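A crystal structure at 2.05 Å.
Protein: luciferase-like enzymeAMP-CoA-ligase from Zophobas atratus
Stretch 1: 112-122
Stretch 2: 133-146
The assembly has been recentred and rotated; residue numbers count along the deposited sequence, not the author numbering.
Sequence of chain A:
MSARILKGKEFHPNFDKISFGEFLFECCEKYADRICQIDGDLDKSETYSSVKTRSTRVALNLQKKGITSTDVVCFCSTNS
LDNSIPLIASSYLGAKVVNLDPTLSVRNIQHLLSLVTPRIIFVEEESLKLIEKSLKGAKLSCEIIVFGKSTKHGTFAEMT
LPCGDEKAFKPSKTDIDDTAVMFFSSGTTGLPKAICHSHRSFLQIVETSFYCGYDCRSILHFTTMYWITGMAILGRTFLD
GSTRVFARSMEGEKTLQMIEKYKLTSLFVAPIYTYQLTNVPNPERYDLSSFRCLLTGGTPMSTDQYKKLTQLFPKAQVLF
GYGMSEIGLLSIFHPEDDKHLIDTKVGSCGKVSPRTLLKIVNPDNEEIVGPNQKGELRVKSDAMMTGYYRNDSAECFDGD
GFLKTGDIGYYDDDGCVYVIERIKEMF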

# COMPACT_ATOMS: atom_id res chain seq x y z
N LEU A 112 1.37 8.06 -17.50
CA LEU A 112 2.03 7.23 -16.50
C LEU A 112 3.07 6.33 -17.14
O LEU A 112 4.18 6.21 -16.63
N LEU A 113 2.73 5.71 -18.26
CA LEU A 113 3.68 4.89 -19.00
C LEU A 113 4.89 5.70 -19.47
O LEU A 113 6.02 5.21 -19.46
N SER A 114 4.64 6.94 -19.88
CA SER A 114 5.71 7.80 -20.37
C SER A 114 6.67 8.17 -19.23
O SER A 114 7.85 8.41 -19.47
N LEU A 115 6.16 8.22 -18.00
CA LEU A 115 7.01 8.46 -16.84
C LEU A 115 7.98 7.30 -16.57
O LEU A 115 9.16 7.53 -16.32
N VAL A 116 7.49 6.06 -16.62
CA VAL A 116 8.25 4.89 -16.17
C VAL A 116 8.75 3.95 -17.28
O VAL A 116 9.58 3.08 -17.01
N THR A 117 8.26 4.14 -18.51
CA THR A 117 8.73 3.40 -19.69
C THR A 117 9.11 1.95 -19.39
O THR A 117 10.28 1.60 -19.42
N PRO A 118 8.11 1.10 -19.09
CA PRO A 118 8.38 -0.26 -18.63
C PRO A 118 8.86 -1.21 -19.72
O PRO A 118 8.57 -1.01 -20.90
N ARG A 119 9.60 -2.23 -19.32
CA ARG A 119 10.08 -3.24 -20.25
C ARG A 119 9.00 -4.28 -20.50
O ARG A 119 8.89 -4.82 -21.59
N ILE A 120 8.23 -4.58 -19.46
CA ILE A 120 7.13 -5.52 -19.57
C ILE A 120 5.98 -4.92 -18.80
O ILE A 120 6.19 -4.26 -17.78
N ILE A 121 4.77 -5.17 -19.29
CA ILE A 121 3.56 -4.90 -18.53
C ILE A 121 2.66 -6.13 -18.50
O ILE A 121 2.29 -6.67 -19.54
N PHE A 122 2.35 -6.58 -17.29
CA PHE A 122 1.34 -7.62 -17.06
C PHE A 122 -0.04 -6.97 -16.97
O PHE A 122 -0.23 -6.02 -16.21
N LYS A 133 -3.93 0.70 -26.46
CA LYS A 133 -4.19 2.05 -26.95
C LYS A 133 -3.23 3.07 -26.35
O LYS A 133 -2.74 3.96 -27.05
N SER A 134 -2.96 2.92 -25.06
CA SER A 134 -2.09 3.86 -24.36
C SER A 134 -0.66 3.77 -24.89
O SER A 134 -0.02 4.80 -25.12
N LEU A 135 -0.17 2.55 -25.11
CA LEU A 135 1.17 2.35 -25.66
C LEU A 135 1.27 2.92 -27.07
O LEU A 135 2.26 3.56 -27.41
N LYS A 136 0.24 2.69 -27.87
CA LYS A 136 0.19 3.25 -29.22
C LYS A 136 0.26 4.78 -29.16
O LYS A 136 1.09 5.39 -29.83
N GLY A 137 -0.57 5.39 -28.32
CA GLY A 137 -0.53 6.84 -28.14
C GLY A 137 0.82 7.36 -27.65
O GLY A 137 1.38 8.29 -28.22
N ALA A 138 1.37 6.74 -26.60
CA ALA A 138 2.67 7.14 -26.07
C ALA A 138 3.83 6.84 -27.03
O ALA A 138 4.95 7.30 -26.79
N LYS A 139 3.57 6.07 -28.09
CA LYS A 139 4.61 5.63 -29.03
C LYS A 139 5.73 4.88 -28.31
O LYS A 139 6.91 5.12 -28.53
N LEU A 140 5.33 3.95 -27.44
CA LEU A 140 6.26 3.17 -26.66
C LEU A 140 6.20 1.71 -27.07
O LEU A 140 5.11 1.18 -27.33
N SER A 141 7.36 1.08 -27.14
CA SER A 141 7.44 -0.36 -27.32
C SER A 141 7.58 -1.00 -25.94
O SER A 141 8.32 -0.52 -25.09
N CYS A 142 6.85 -2.09 -25.74
CA CYS A 142 6.80 -2.75 -24.45
C CYS A 142 6.18 -4.11 -24.66
O CYS A 142 5.20 -4.24 -25.38
N GLU A 143 6.75 -5.14 -24.04
CA GLU A 143 6.14 -6.45 -24.08
C GLU A 143 4.91 -6.45 -23.17
O GLU A 143 4.95 -5.93 -22.05
N ILE A 144 3.81 -7.01 -23.67
CA ILE A 144 2.60 -7.19 -22.88
C ILE A 144 2.46 -8.67 -22.55
O ILE A 144 2.67 -9.52 -23.40
N ILE A 145 2.12 -8.98 -21.30
CA ILE A 145 1.83 -10.35 -20.88
C ILE A 145 0.45 -10.34 -20.22
O ILE A 145 0.22 -9.58 -19.29
N VAL A 146 -0.45 -11.18 -20.72
CA VAL A 146 -1.85 -11.15 -20.32
C VAL A 146 -2.12 -12.17 -19.21
O VAL A 146 -1.63 -13.30 -19.27

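Two helix-loop-strand segments lie alongside each other here, and the contact has two parts: a pair of parallel strands, and a leucine-lined joint between the helix ends. Three residues carry most of it, Ile145, Leu113 and Ile121.

Ile145 covers the most surface. It sits in the bridge with Phe122, on the sheet face that also holds Ile120 and Glu143. With chi1 m and chi2 t, it reaches its CD1 to 3.9 Å from CG2 of Ile120 (m, t), while its CG2 lies 3.7 Å from CE2 of Phe122. The phenylalanine, chi1 m and chi2 near 80°, brings the end of its side chain nearer than its CB direction would suggest, and CB of Ile145 rests over one ring face, 4.2 Å from the ring centroid of Phe122. One beta-branched residue thus serves two neighbours on the facing strand. On the same face, Glu143, t at chi1 and chi2, extends out from the sheet; its OE1 comes 3.4 Å from CG1 of Ile120, while OE2 is hydrogen-bonded elsewhere in the structure.

Leu113 points toward the second stretch in the m, t rotamer. Its CD1 meets CD2 of Leu135 at 3.7 Å and CB of Ser134 at 3.9 Å, and its CB lies 3.9 Å from CD1 of Leu140. Leu135 and Leu140 adopt m, t as well. Leu140 also points toward its partners and sets CD2 4.1 Å from CG2 of Thr117 (p), so the residue following the Schellman turn at Lys139 closes the joint between the helix ends.

Ile121 (t, t) occupies the other sheet face, with Ile144. Its CG2 touches CG1 of Ile144 (m, t) at 3.8 Å and SG of Cys142 at 3.7 Å. Cys142 (t) fills the transition from joint to sheet: its SG is also 4.1 Å from CG of Pro118 and 3.3 Å from O of Pro118.

The polar work is left to the backbone. Ile121 N donates to Glu143 O and Ile145 N to Ile121 O, both at 2.9 Å, with a longer bond of 3.3 Å from Glu143 N to Arg119 O. Two waters join the stretches where the loops run into the strands: one molecule donates to Pro118 O at 2.8 Å and Ser141 O at 3.2 Å, bridging carbonyls; another donates to Arg119 O at 2.7 Å and accepts a weak bond from Glu143 N at 3.1 Å. The rule to read is division by type: leucines and isoleucines supply most of the packing, helped by Cys142 and the Phe122 ring, while main-chain hydrogen bonds tie the strands together.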

# COMPACT_ATOMS: atom_id res chain seq x y z
CB LEU A 112 1.01 6.40 -15.71
CG LEU A 112 -0.04 7.20 -14.92
CD1 LEU A 112 -0.81 6.30 -13.96
CD2 LEU A 112 0.59 8.37 -14.18
CB LEU A 113 3.00 4.20 -20.20
CG LEU A 113 2.02 3.06 -19.88
CD1 LEU A 113 1.25 2.62 -21.12
CD2 LEU A 113 2.76 1.89 -19.26
CB SER A 114 5.14 9.06 -21.04
OG SER A 114 4.71 10.02 -20.08
CB LEU A 115 6.18 8.70 -15.58
CG LEU A 115 5.35 9.97 -15.51
CD1 LEU A 115 4.40 9.90 -14.32
CD2 LEU A 115 6.24 11.20 -15.42
CB VAL A 116 7.48 4.09 -15.09
CG1 VAL A 116 7.06 5.01 -13.95
CG2 VAL A 116 6.27 3.36 -15.67
CB THR A 117 9.92 4.12 -20.37
OG1 THR A 117 11.00 4.24 -19.44
CG2 THR A 117 9.51 5.53 -20.84
CB PRO A 118 7.04 -0.72 -18.05
CG PRO A 118 6.01 0.11 -18.73
CD PRO A 118 6.66 1.35 -19.27
CB ARG A 119 11.32 -3.92 -19.69
CG ARG A 119 11.84 -4.99 -20.62
CD ARG A 119 13.30 -5.19 -20.40
NE ARG A 119 13.79 -6.37 -21.10
CZ ARG A 119 15.06 -6.74 -21.10
NH1 ARG A 119 15.97 -6.03 -20.42
NH2 ARG A 119 15.43 -7.84 -21.76
CB ILE A 120 7.46 -6.88 -18.94
CG1 ILE A 120 8.55 -7.60 -19.73
CG2 ILE A 120 6.21 -7.75 -18.86
CD1 ILE A 120 9.14 -8.80 -19.02
CB ILE A 121 2.80 -3.64 -19.03
CG1 ILE A 121 1.46 -3.52 -18.31
CG2 ILE A 121 2.56 -3.70 -20.52
CD1 ILE A 121 0.88 -2.13 -18.35
CB PHE A 122 1.63 -8.39 -15.76
CG PHE A 122 2.83 -9.30 -15.85
CD1 PHE A 122 4.12 -8.79 -15.72
CD2 PHE A 122 2.68 -10.66 -16.04
CE1 PHE A 122 5.23 -9.62 -15.79
CE2 PHE A 122 3.78 -11.50 -16.12
CZ PHE A 122 5.07 -10.97 -16.00
CB LYS A 133 -5.63 2.48 -26.65
CG LYS A 133 -6.66 1.78 -27.50
CD LYS A 133 -8.07 2.13 -27.06
CE LYS A 133 -9.11 1.37 -27.87
NZ LYS A 133 -10.47 1.54 -27.29
CB SER A 134 -2.12 3.60 -22.85
OG SER A 134 -3.44 3.74 -22.33
CB LEU A 135 1.54 0.87 -25.67
CG LEU A 135 1.84 0.25 -24.31
CD1 LEU A 135 1.88 -1.27 -24.41
CD2 LEU A 135 3.15 0.77 -23.74
CB LYS A 136 -1.08 2.79 -29.94
CG LYS A 136 -1.17 3.23 -31.39
CD LYS A 136 -2.39 2.63 -32.06
CE LYS A 136 -2.55 3.18 -33.47
NZ LYS A 136 -3.65 2.50 -34.20
CB ALA A 138 2.92 6.48 -24.73
CB LYS A 139 5.14 6.82 -29.85
CG LYS A 139 4.60 6.84 -31.27
CD LYS A 139 3.93 8.16 -31.61
CE LYS A 139 3.31 8.11 -32.99
NZ LYS A 139 2.09 8.96 -33.05
CB LEU A 140 5.92 3.26 -25.17
CG LEU A 140 6.27 4.57 -24.46
CD1 LEU A 140 5.70 4.54 -23.05
CD2 LEU A 140 7.77 4.80 -24.44
CB SER A 141 8.61 -0.74 -28.22
OG SER A 141 8.46 -2.08 -28.65
CB CYS A 142 5.95 -1.95 -23.47
SG CYS A 142 5.84 -2.65 -21.80
CB GLU A 143 7.15 -7.51 -23.61
CG GLU A 143 6.67 -8.95 -23.74
CD GLU A 143 7.53 -9.92 -22.96
OE1 GLU A 143 8.65 -9.56 -22.56
OE2 GLU A 143 7.08 -11.07 -22.74
CB ILE A 144 1.35 -6.71 -23.64
CG1 ILE A 144 1.40 -5.17 -23.81
CG2 ILE A 144 0.09 -7.13 -22.89
CD1 ILE A 144 0.37 -4.63 -24.78
CB ILE A 145 2.92 -10.90 -19.95
CG1 ILE A 145 4.27 -10.92 -20.68
CG2 ILE A 145 2.57 -12.31 -19.48
CD1 ILE A 145 5.44 -11.43 -19.86
CB VAL A 146 -2.79 -11.44 -21.52
CG1 VAL A 146 -4.25 -11.51 -21.10
CG2 VAL A 146 -2.60 -10.38 -22.60
O HOH W 1 8.07 1.27 -22.49
O HOH W 2 9.87 -5.31 -24.03